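Local coordinates for major extracellular endoglucanase (Xanthomonas campestris pv. campestris, PDB 4TUF), which catalyses the endohydrolysis of (1->4)-beta-D-glucosidic linkages in cellulose, lichenin and cereal beta-D-glucans, and is represented here by its family 5 catalytic domain, at residues F61-L66 with L133-F138; K94-F99 with K144-V149; A182-L185 with K190-I193; K155-G160 with L276-G281. One frame throughout, in Å; residues are numbered along the deposited sequence.

Contact 1: F61-L66 with L133-F138. With 2HP (dihydrogenphosphate ion), chain K; 2HP (dihydrogenphosphate ion), chain G.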
# COMPACT_ATOMS: atom_id res chain seq x y z
N PHE A 61 -7.73 -2.72 4.89
CA PHE A 61 -8.82 -3.22 5.72
C PHE A 61 -8.70 -2.63 7.13
O PHE A 61 -7.71 -1.98 7.45
CB PHE A 61 -8.81 -4.75 5.78
CG PHE A 61 -7.63 -5.32 6.52
CD1 PHE A 61 -7.69 -5.54 7.89
CD2 PHE A 61 -6.45 -5.62 5.85
CE1 PHE A 61 -6.60 -6.06 8.58
CE2 PHE A 61 -5.36 -6.13 6.53
CZ PHE A 61 -5.43 -6.35 7.89
N CYS A 62 -9.71 -2.87 7.96
CA CYS A 62 -9.69 -2.41 9.34
C CYS A 62 -10.18 -3.57 10.20
O CYS A 62 -10.80 -4.49 9.69
CB CYS A 62 -10.57 -1.17 9.52
SG CYS A 62 -12.34 -1.44 9.22
N PRO A 63 -9.88 -3.54 11.51
CA PRO A 63 -10.31 -4.61 12.41
C PRO A 63 -11.81 -4.91 12.35
O PRO A 63 -12.18 -6.08 12.25
CB PRO A 63 -9.93 -4.07 13.79
CG PRO A 63 -8.73 -3.24 13.53
CD PRO A 63 -8.98 -2.59 12.20
N ALA A 64 -12.64 -3.88 12.39
CA ALA A 64 -14.10 -4.07 12.37
C ALA A 64 -14.56 -4.93 11.19
O ALA A 64 -15.47 -5.74 11.33
CB ALA A 64 -14.80 -2.72 12.34
N THR A 65 -13.92 -4.74 10.04
CA THR A 65 -14.26 -5.51 8.84
C THR A 65 -14.04 -7.01 9.05
O THR A 65 -14.76 -7.84 8.47
CB THR A 65 -13.43 -5.02 7.63
OG1 THR A 65 -13.85 -3.70 7.28
CG2 THR A 65 -13.62 -5.93 6.43
N LEU A 66 -13.07 -7.36 9.89
CA LEU A 66 -12.71 -8.75 10.11
C LEU A 66 -13.62 -9.45 11.12
O LEU A 66 -13.49 -10.65 11.34
CB LEU A 66 -11.26 -8.86 10.58
CG LEU A 66 -10.18 -8.14 9.78
CD1 LEU A 66 -8.85 -8.30 10.49
CD2 LEU A 66 -10.10 -8.68 8.35
N LEU A 133 -1.38 -7.30 16.66
CA LEU A 133 -0.76 -8.56 16.29
C LEU A 133 -1.80 -9.65 16.05
O LEU A 133 -1.68 -10.43 15.10
CB LEU A 133 0.22 -9.01 17.37
CG LEU A 133 1.39 -8.06 17.62
CD1 LEU A 133 2.12 -8.44 18.89
CD2 LEU A 133 2.34 -8.09 16.44
N ALA A 134 -2.82 -9.71 16.90
CA ALA A 134 -3.84 -10.75 16.75
C ALA A 134 -4.56 -10.60 15.42
O ALA A 134 -4.90 -11.59 14.77
CB ALA A 134 -4.82 -10.71 17.91
N ASP A 135 -4.79 -9.36 15.00
CA ASP A 135 -5.51 -9.12 13.76
C ASP A 135 -4.67 -9.50 12.55
O ASP A 135 -5.18 -10.09 11.60
CB ASP A 135 -5.97 -7.66 13.70
CG ASP A 135 -7.14 -7.37 14.65
OD1 ASP A 135 -7.80 -8.34 15.09
OD2 ASP A 135 -7.39 -6.19 14.96
N LEU A 136 -3.37 -9.19 12.59
CA LEU A 136 -2.44 -9.67 11.57
C LEU A 136 -2.45 -11.20 11.48
O LEU A 136 -2.50 -11.76 10.39
CB LEU A 136 -1.02 -9.18 11.86
CG LEU A 136 -0.77 -7.66 11.82
CD1 LEU A 136 0.66 -7.34 12.17
CD2 LEU A 136 -1.14 -7.08 10.46
N ARG A 137 -2.39 -11.88 12.62
CA ARG A 137 -2.42 -13.34 12.61
C ARG A 137 -3.75 -13.85 12.08
O ARG A 137 -3.78 -14.87 11.40
CB ARG A 137 -2.16 -13.92 14.00
CG ARG A 137 -0.73 -13.78 14.49
CD ARG A 137 -0.42 -14.79 15.59
NE ARG A 137 -1.31 -14.63 16.73
CZ ARG A 137 -1.09 -13.80 17.74
NH1 ARG A 137 0.00 -13.05 17.76
NH2 ARG A 137 -1.97 -13.72 18.73
N PHE A 138 -4.83 -13.15 12.39
CA PHE A 138 -6.16 -13.57 11.93
C PHE A 138 -6.22 -13.60 10.42
O PHE A 138 -6.70 -14.55 9.81
CB PHE A 138 -7.26 -12.64 12.45
CG PHE A 138 -8.63 -12.98 11.93
CD1 PHE A 138 -9.41 -13.93 12.57
CD2 PHE A 138 -9.13 -12.36 10.80
CE1 PHE A 138 -10.66 -14.24 12.10
CE2 PHE A 138 -10.39 -12.68 10.31
CZ PHE A 138 -11.15 -13.62 10.96
P 2HP K . -11.35 -10.50 14.94
O1 2HP K . -12.26 -11.42 14.16
O2 2HP K . -11.36 -9.12 14.32
O3 2HP K . -11.84 -10.41 16.37
O4 2HP K . -9.94 -11.03 14.91
P 2HP G . -9.77 -7.62 17.98
O1 2HP G . -8.96 -8.84 17.60
O2 2HP G . -9.21 -6.40 17.29
O3 2HP G . -11.21 -7.80 17.53
O4 2HP G . -9.74 -7.45 19.49
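The ring of F138 touches L66 and has a dihydrogenphosphate ion (chain K) over one face. Oxygen O1 of that ion sits 3.8 Å above the ring plane, shifted toward the rim. The backbone O of L66 comes up obliquely, 3.8 Å from CZ of F138. CB of L66 packs on CE2 of F138 at 3.9 Å, and the two side chains pass each other in opposite directions. F138 has CG anti to the backbone N (chi1 176°), which swings the ring from helix 129-143 toward the loop. The other end of L66 meets the helix backbone: CD1 of L66 lies 4.2 Å from the O of D135. The D135 side chain crosses P63 at about a right angle, with OD2 3.5 Å from CB of P63. The same OD2 is hydrogen-bonded to Y127 OH, which ties the carboxylate to the preceding loop. OD1 of D135 lies 2.8 Å from O1 of a second dihydrogenphosphate ion (chain G). R67 lines both ion pockets, and its charge probably helps to balance the acidic groups gathered there. The loop itself is braced by a bond of 2.8 Å from L66 N to P63 O and by the disulfide of C62 with C115. This is the loop after the second barrel strand of a TIM barrel, leaning on the outer helix that follows the third strand.

Contact 2: K94-F99 with K144-V149. With 2HP (dihydrogenphosphate ion), chain E.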
# COMPACT_ATOMS: atom_id res chain seq x y z
N LYS A 94 -14.99 -13.22 -0.46
CA LYS A 94 -15.41 -13.38 -1.85
C LYS A 94 -14.57 -12.54 -2.83
O LYS A 94 -14.33 -12.95 -3.96
CB LYS A 94 -16.89 -13.01 -1.98
CG LYS A 94 -17.59 -13.66 -3.15
CD LYS A 94 -19.09 -13.44 -3.06
CE LYS A 94 -19.83 -14.33 -4.05
NZ LYS A 94 -19.65 -15.77 -3.70
N VAL A 95 -14.13 -11.36 -2.39
CA VAL A 95 -13.33 -10.49 -3.24
C VAL A 95 -11.92 -11.03 -3.43
O VAL A 95 -11.40 -11.06 -4.55
CB VAL A 95 -13.26 -9.05 -2.67
CG1 VAL A 95 -12.23 -8.23 -3.42
CG2 VAL A 95 -14.62 -8.38 -2.75
N ILE A 96 -11.30 -11.47 -2.34
CA ILE A 96 -9.97 -12.06 -2.41
C ILE A 96 -9.99 -13.33 -3.26
O ILE A 96 -9.05 -13.61 -4.01
CB ILE A 96 -9.43 -12.36 -0.99
CG1 ILE A 96 -8.99 -11.05 -0.33
CG2 ILE A 96 -8.25 -13.31 -1.03
CD1 ILE A 96 -8.92 -11.12 1.17
N ALA A 97 -11.08 -14.08 -3.16
CA ALA A 97 -11.26 -15.29 -3.96
C ALA A 97 -11.36 -14.96 -5.45
O ALA A 97 -10.94 -15.75 -6.30
CB ALA A 97 -12.49 -16.07 -3.49
N GLU A 98 -11.93 -13.80 -5.76
CA GLU A 98 -12.11 -13.38 -7.15
C GLU A 98 -10.79 -12.95 -7.77
O GLU A 98 -10.46 -13.34 -8.89
CB GLU A 98 -13.13 -12.25 -7.25
CG GLU A 98 -13.25 -11.64 -8.65
CD GLU A 98 -13.81 -12.61 -9.67
OE1 GLU A 98 -14.37 -13.66 -9.27
OE2 GLU A 98 -13.70 -12.32 -10.88
N PHE A 99 -10.04 -12.12 -7.04
CA PHE A 99 -8.68 -11.77 -7.44
C PHE A 99 -7.85 -13.02 -7.69
O PHE A 99 -7.09 -13.10 -8.66
CB PHE A 99 -8.00 -10.90 -6.37
CG PHE A 99 -8.50 -9.49 -6.33
CD1 PHE A 99 -8.59 -8.73 -7.49
CD2 PHE A 99 -8.87 -8.91 -5.12
CE1 PHE A 99 -9.05 -7.43 -7.44
CE2 PHE A 99 -9.33 -7.60 -5.07
CZ PHE A 99 -9.42 -6.86 -6.23
N LYS A 144 -4.01 -17.87 4.16
CA LYS A 144 -2.69 -18.44 3.90
C LYS A 144 -2.68 -19.49 2.79
O LYS A 144 -1.62 -19.83 2.27
CB LYS A 144 -2.11 -19.05 5.17
CG LYS A 144 -2.70 -20.39 5.57
CD LYS A 144 -2.11 -20.87 6.90
CE LYS A 144 -2.91 -22.03 7.47
NZ LYS A 144 -4.38 -21.75 7.46
N ASN A 145 -3.86 -20.00 2.44
CA ASN A 145 -3.97 -21.03 1.41
C ASN A 145 -4.46 -20.47 0.08
O ASN A 145 -4.61 -21.21 -0.88
CB ASN A 145 -4.90 -22.15 1.87
CG ASN A 145 -4.29 -22.99 2.98
OD1 ASN A 145 -3.11 -23.35 2.94
ND2 ASN A 145 -5.10 -23.31 3.99
N VAL A 146 -4.72 -19.17 0.05
CA VAL A 146 -5.10 -18.48 -1.18
C VAL A 146 -3.83 -18.08 -1.94
O VAL A 146 -3.19 -17.08 -1.60
CB VAL A 146 -5.96 -17.23 -0.90
CG1 VAL A 146 -6.39 -16.58 -2.20
CG2 VAL A 146 -7.18 -17.61 -0.07
N PRO A 147 -3.47 -18.84 -2.99
CA PRO A 147 -2.16 -18.78 -3.64
C PRO A 147 -1.73 -17.39 -4.07
O PRO A 147 -0.55 -17.07 -3.95
CB PRO A 147 -2.33 -19.68 -4.87
CG PRO A 147 -3.41 -20.61 -4.50
CD PRO A 147 -4.36 -19.81 -3.66
N TYR A 148 -2.66 -16.57 -4.57
CA TYR A 148 -2.29 -15.27 -5.11
C TYR A 148 -2.29 -14.15 -4.07
O TYR A 148 -2.04 -12.99 -4.41
CB TYR A 148 -3.22 -14.90 -6.27
CG TYR A 148 -2.76 -15.52 -7.57
CD1 TYR A 148 -1.76 -14.93 -8.33
CD2 TYR A 148 -3.32 -16.70 -8.04
CE1 TYR A 148 -1.32 -15.50 -9.51
CE2 TYR A 148 -2.89 -17.28 -9.22
CZ TYR A 148 -1.89 -16.67 -9.95
OH TYR A 148 -1.46 -17.23 -11.12
N VAL A 149 -2.55 -14.48 -2.81
CA VAL A 149 -2.37 -13.51 -1.75
C VAL A 149 -0.88 -13.43 -1.41
O VAL A 149 -0.27 -14.40 -0.97
CB VAL A 149 -3.18 -13.84 -0.51
CG1 VAL A 149 -2.86 -12.86 0.61
CG2 VAL A 149 -4.65 -13.78 -0.84
P 2HP E . -21.29 -15.88 -7.46
O1 2HP E . -21.31 -17.34 -7.83
O2 2HP E . -21.99 -15.07 -8.52
O3 2HP E . -21.99 -15.70 -6.14
O4 2HP E . -19.85 -15.42 -7.35
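I96 packs on V146 and V149 where two neighbouring parts of the TIM barrel shell meet. I96 belongs to helix 88-102. The two valines flank the turn that leads from helix 129-143 into strand 149-153. All three meet through methyl groups. CG2 of I96 lies 3.6 Å from CG2 of V149 and 3.9 Å from CG1 of V146, so one methyl serves both partners. It stands anti to the backbone N of I96, with CG1 turned beside that N (chi1 -75°). This aims the short branch at the turn. The side chains of I96 and V146 cross at about a right angle, while those of I96 and V149 meet at a slant. V146 to V149 form a type I beta turn, closed by a bond of 2.9 Å from V149 N to V146 O. The turn brings both valines round to the same isoleucine. N100, further along the helix, adds a polar link by accepting a hydrogen bond from Y148 N. I96 also rests on L108 of strand 105-110. On another side of the helix, K94 reaches a dihydrogenphosphate ion (chain E), with NZ 3.4 Å from O3 of that ion. K43 and D82 complete this ion's pocket. The contact joins the outer helix before strand 105-110 to the turn before strand 149-153, the strand beside it, in the alpha/beta wall of a TIM barrel.

Contact 3: A182-L185 with K190-I193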
# COMPACT_ATOMS: atom_id res chain seq x y z
N ALA A 182 7.10 -11.60 12.96
CA ALA A 182 7.14 -12.90 13.62
C ALA A 182 5.75 -13.53 13.71
O ALA A 182 5.59 -14.72 13.48
CB ALA A 182 7.75 -12.76 15.00
N ALA A 183 4.75 -12.71 14.06
CA ALA A 183 3.37 -13.18 14.18
C ALA A 183 2.85 -13.72 12.85
O ALA A 183 2.31 -14.83 12.79
CB ALA A 183 2.48 -12.06 14.68
N VAL A 184 3.00 -12.94 11.79
CA VAL A 184 2.52 -13.34 10.47
C VAL A 184 3.23 -14.59 9.95
O VAL A 184 2.58 -15.50 9.44
CB VAL A 184 2.66 -12.20 9.45
CG1 VAL A 184 2.37 -12.69 8.04
CG2 VAL A 184 1.74 -11.05 9.81
N LEU A 185 4.55 -14.64 10.07
CA LEU A 185 5.32 -15.74 9.49
C LEU A 185 5.16 -17.04 10.28
O LEU A 185 5.43 -18.13 9.77
CB LEU A 185 6.80 -15.37 9.39
CG LEU A 185 7.19 -14.30 8.36
CD1 LEU A 185 8.70 -14.12 8.30
CD2 LEU A 185 6.63 -14.65 6.98
N LYS A 190 5.07 -18.47 4.06
CA LYS A 190 5.34 -18.21 2.65
C LYS A 190 4.85 -16.82 2.22
O LYS A 190 4.85 -16.49 1.03
CB LYS A 190 4.69 -19.29 1.79
CG LYS A 190 5.40 -20.63 1.86
CD LYS A 190 4.58 -21.76 1.26
CE LYS A 190 4.19 -21.44 -0.17
NZ LYS A 190 3.51 -22.60 -0.83
N TRP A 191 4.42 -16.02 3.19
CA TRP A 191 3.97 -14.66 2.90
C TRP A 191 5.11 -13.65 2.98
O TRP A 191 6.02 -13.80 3.78
CB TRP A 191 2.87 -14.24 3.87
CG TRP A 191 1.50 -14.69 3.47
CD1 TRP A 191 1.18 -15.69 2.60
CD2 TRP A 191 0.26 -14.14 3.92
NE1 TRP A 191 -0.18 -15.81 2.49
CE2 TRP A 191 -0.77 -14.86 3.29
CE3 TRP A 191 -0.08 -13.11 4.80
CZ2 TRP A 191 -2.12 -14.59 3.51
CZ3 TRP A 191 -1.42 -12.84 5.02
CH2 TRP A 191 -2.43 -13.57 4.38
N LEU A 192 5.03 -12.61 2.16
CA LEU A 192 5.95 -11.49 2.26
C LEU A 192 5.49 -10.50 3.33
O LEU A 192 4.29 -10.34 3.58
CB LEU A 192 6.08 -10.77 0.92
CG LEU A 192 6.51 -11.59 -0.30
CD1 LEU A 192 6.57 -10.69 -1.52
CD2 LEU A 192 7.85 -12.25 -0.06
N ILE A 193 6.45 -9.84 3.95
CA ILE A 193 6.16 -8.83 4.95
C ILE A 193 6.53 -7.46 4.40
O ILE A 193 7.71 -7.19 4.14
CB ILE A 193 6.94 -9.09 6.25
CG1 ILE A 193 6.68 -10.52 6.74
CG2 ILE A 193 6.55 -8.09 7.33
CD1 ILE A 193 5.26 -10.77 7.17
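Helix 173-187 ends in a short connection and the chain comes back as strand 192-195, with the CA atoms of L185 and W191 6.8 Å apart at their nearest. V184 and I193 reach toward each other tip to tip. CG1 of V184 meets CD1 of I193 at 3.6 Å. CD1 gets there because I193 bends at its second torsion (chi2 -66°) after placing CG1 beside the backbone N. The same CG1 of V184 stands 4.1 Å from CE3 of W191 and approaches the indole obliquely, the two side chains crossing near a right angle. L185 closes in beside it. Its CD2 lies 3.4 Å from the backbone O of W191 and 4.1 Å from CD1 of I193. The indole of W191 continues past the helix to A140 and Y143 of helix 129-143. V184 also touches L152 of strand 149-153, so the helix rests on both strands it connects. These three elements form a beta-alpha-beta unit of the barrel wall, with strands 149-153 and 192-195 parallel and paired. At the turn end, K190 makes a salt bridge with D12. No hydrogen bond links the two segments. The helix is therefore seated on its following strand by methyl and ring contacts, so the seating probably relies on shape fit and the burial of apolar surface.

Contact 4: K155-G160 with L276-G281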
# COMPACT_ATOMS: atom_id res chain seq x y z
N LYS A 155 1.40 -2.26 8.78
CA LYS A 155 0.70 -1.09 9.31
C LYS A 155 0.88 0.09 8.37
O LYS A 155 1.99 0.42 7.95
CB LYS A 155 1.22 -0.76 10.72
CG LYS A 155 1.22 0.71 11.11
CD LYS A 155 -0.10 1.11 11.72
CE LYS A 155 -0.03 2.51 12.31
NZ LYS A 155 0.20 3.57 11.30
N ASN A 156 -0.21 0.77 8.05
CA ASN A 156 -0.17 1.87 7.11
C ASN A 156 0.34 3.18 7.69
O ASN A 156 -0.15 3.64 8.70
CB ASN A 156 -1.56 2.10 6.51
CG ASN A 156 -1.55 3.05 5.34
OD1 ASN A 156 -1.02 2.75 4.29
ND2 ASN A 156 -2.15 4.21 5.53
N GLU A 157 1.30 3.78 7.00
CA GLU A 157 1.71 5.16 7.25
C GLU A 157 2.10 5.58 8.66
O GLU A 157 1.54 6.53 9.20
CB GLU A 157 0.72 6.13 6.63
CG GLU A 157 0.64 5.95 5.13
CD GLU A 157 -0.09 7.07 4.45
OE1 GLU A 157 -0.90 7.73 5.10
OE2 GLU A 157 0.16 7.28 3.25
N PRO A 158 3.11 4.94 9.23
CA PRO A 158 3.58 5.37 10.54
C PRO A 158 4.09 6.79 10.46
O PRO A 158 4.71 7.17 9.49
CB PRO A 158 4.74 4.42 10.81
CG PRO A 158 4.39 3.20 10.05
CD PRO A 158 3.71 3.67 8.81
N HIS A 159 3.80 7.59 11.47
CA HIS A 159 4.21 8.99 11.44
C HIS A 159 4.14 9.59 12.84
O HIS A 159 3.91 8.88 13.81
CB HIS A 159 3.35 9.80 10.47
CG HIS A 159 1.89 9.76 10.80
ND1 HIS A 159 1.09 8.66 10.55
CD2 HIS A 159 1.07 10.69 11.35
CE1 HIS A 159 -0.14 8.91 10.94
NE2 HIS A 159 -0.18 10.14 11.43
N GLY A 160 4.35 10.90 12.94
CA GLY A 160 4.24 11.59 14.21
C GLY A 160 5.22 11.11 15.26
O GLY A 160 6.42 11.36 15.17
N LEU A 276 6.97 1.16 -4.18
CA LEU A 276 6.11 2.11 -3.49
C LEU A 276 4.73 1.51 -3.18
O LEU A 276 4.02 1.05 -4.07
CB LEU A 276 5.95 3.38 -4.32
CG LEU A 276 7.25 4.12 -4.58
CD1 LEU A 276 7.02 5.28 -5.53
CD2 LEU A 276 7.84 4.59 -3.27
N GLY A 277 4.35 1.52 -1.90
CA GLY A 277 3.04 1.05 -1.50
C GLY A 277 1.94 2.00 -1.95
O GLY A 277 0.84 1.57 -2.30
N GLU A 278 2.23 3.29 -1.92
CA GLU A 278 1.31 4.31 -2.42
C GLU A 278 2.07 5.44 -3.09
O GLU A 278 3.01 6.00 -2.52
CB GLU A 278 0.44 4.88 -1.30
CG GLU A 278 -0.58 3.92 -0.70
CD GLU A 278 -1.39 4.56 0.40
OE1 GLU A 278 -1.39 5.80 0.48
OE2 GLU A 278 -2.03 3.83 1.19
N PHE A 279 1.66 5.78 -4.31
CA PHE A 279 2.12 7.00 -4.96
C PHE A 279 1.05 7.44 -5.96
O PHE A 279 0.31 6.60 -6.49
CB PHE A 279 3.47 6.80 -5.64
CG PHE A 279 3.41 5.91 -6.85
CD1 PHE A 279 3.41 4.53 -6.71
CD2 PHE A 279 3.38 6.45 -8.12
CE1 PHE A 279 3.36 3.71 -7.83
CE2 PHE A 279 3.33 5.64 -9.24
CZ PHE A 279 3.32 4.27 -9.09
N GLY A 280 0.95 8.74 -6.21
CA GLY A 280 -0.10 9.23 -7.07
C GLY A 280 -0.49 10.67 -6.81
O GLY A 280 0.13 11.36 -5.99
N GLY A 281 -1.51 11.12 -7.52
CA GLY A 281 -1.91 12.52 -7.51
C GLY A 281 -2.79 12.85 -8.70
O GLY A 281 -3.03 12.01 -9.56
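E157 and E278 face each other in the active site, with OE2 of E157 3.5 Å from OE1 of E278. CD of E157 is 4.9 Å from CD of E278. The carboxylate planes are turned 45° against each other, and the side chains cross at about a right angle. OD1 of N156 lies 3.4 Å from OE2 of E278. All of these oxygens are acceptors toward each other and make no mutual hydrogen bond. They are held by shared partners instead. Y238 OH bonds to OE2 of E157 and to OE1 of E278. R58 forms a salt bridge with OE2 of E278 and a hydrogen bond with OD1 of N156. H236 ND1 is a further partner of E157 OE2. The next shell fixes the backbone. H159 ND1 gives a nearly straight bond (163°) of 2.6 Å to E157 O, with that oxygen close to its ring plane. K155 NZ gives a bond of 2.6 Å to N156 O from above the carbonyl plane. H159 in turn stacks on W212. E157 is probably the proton donor and E278 probably the nucleophile. N156, E157 and P158 form the Asn-Glu-Pro signature after barrel strand four, and E278 sits at a corner within strand seven, 276-280. The spacing is consistent with a retaining glycosidase, and this is the paired-glutamate site of clan GH-A TIM barrels such as family 5 cellulases.

How the contacts relate
All four contacts lie in one TIM barrel domain. Contact 4 is the most central, about 7 Å from the chain centre, and holds the probable catalytic pair. Contacts 1, 2 and 3 lie about 16 to 17 Å out. Their centres are 14 to 16 Å from each other and 19 to 24 Å from contact 4. Contacts 1 and 2 alternate along the chain, while contact 3 is nested within the loop closed by contact 4. Contact 3 touches both others: L136 meets V184, and V149 meets W191. Helix 129-143, the turn after it, helix 173-187 and the entry to strand 192-195 thus pack together outside the barrel, while strands 149-153 and 276-280 lead to the active site.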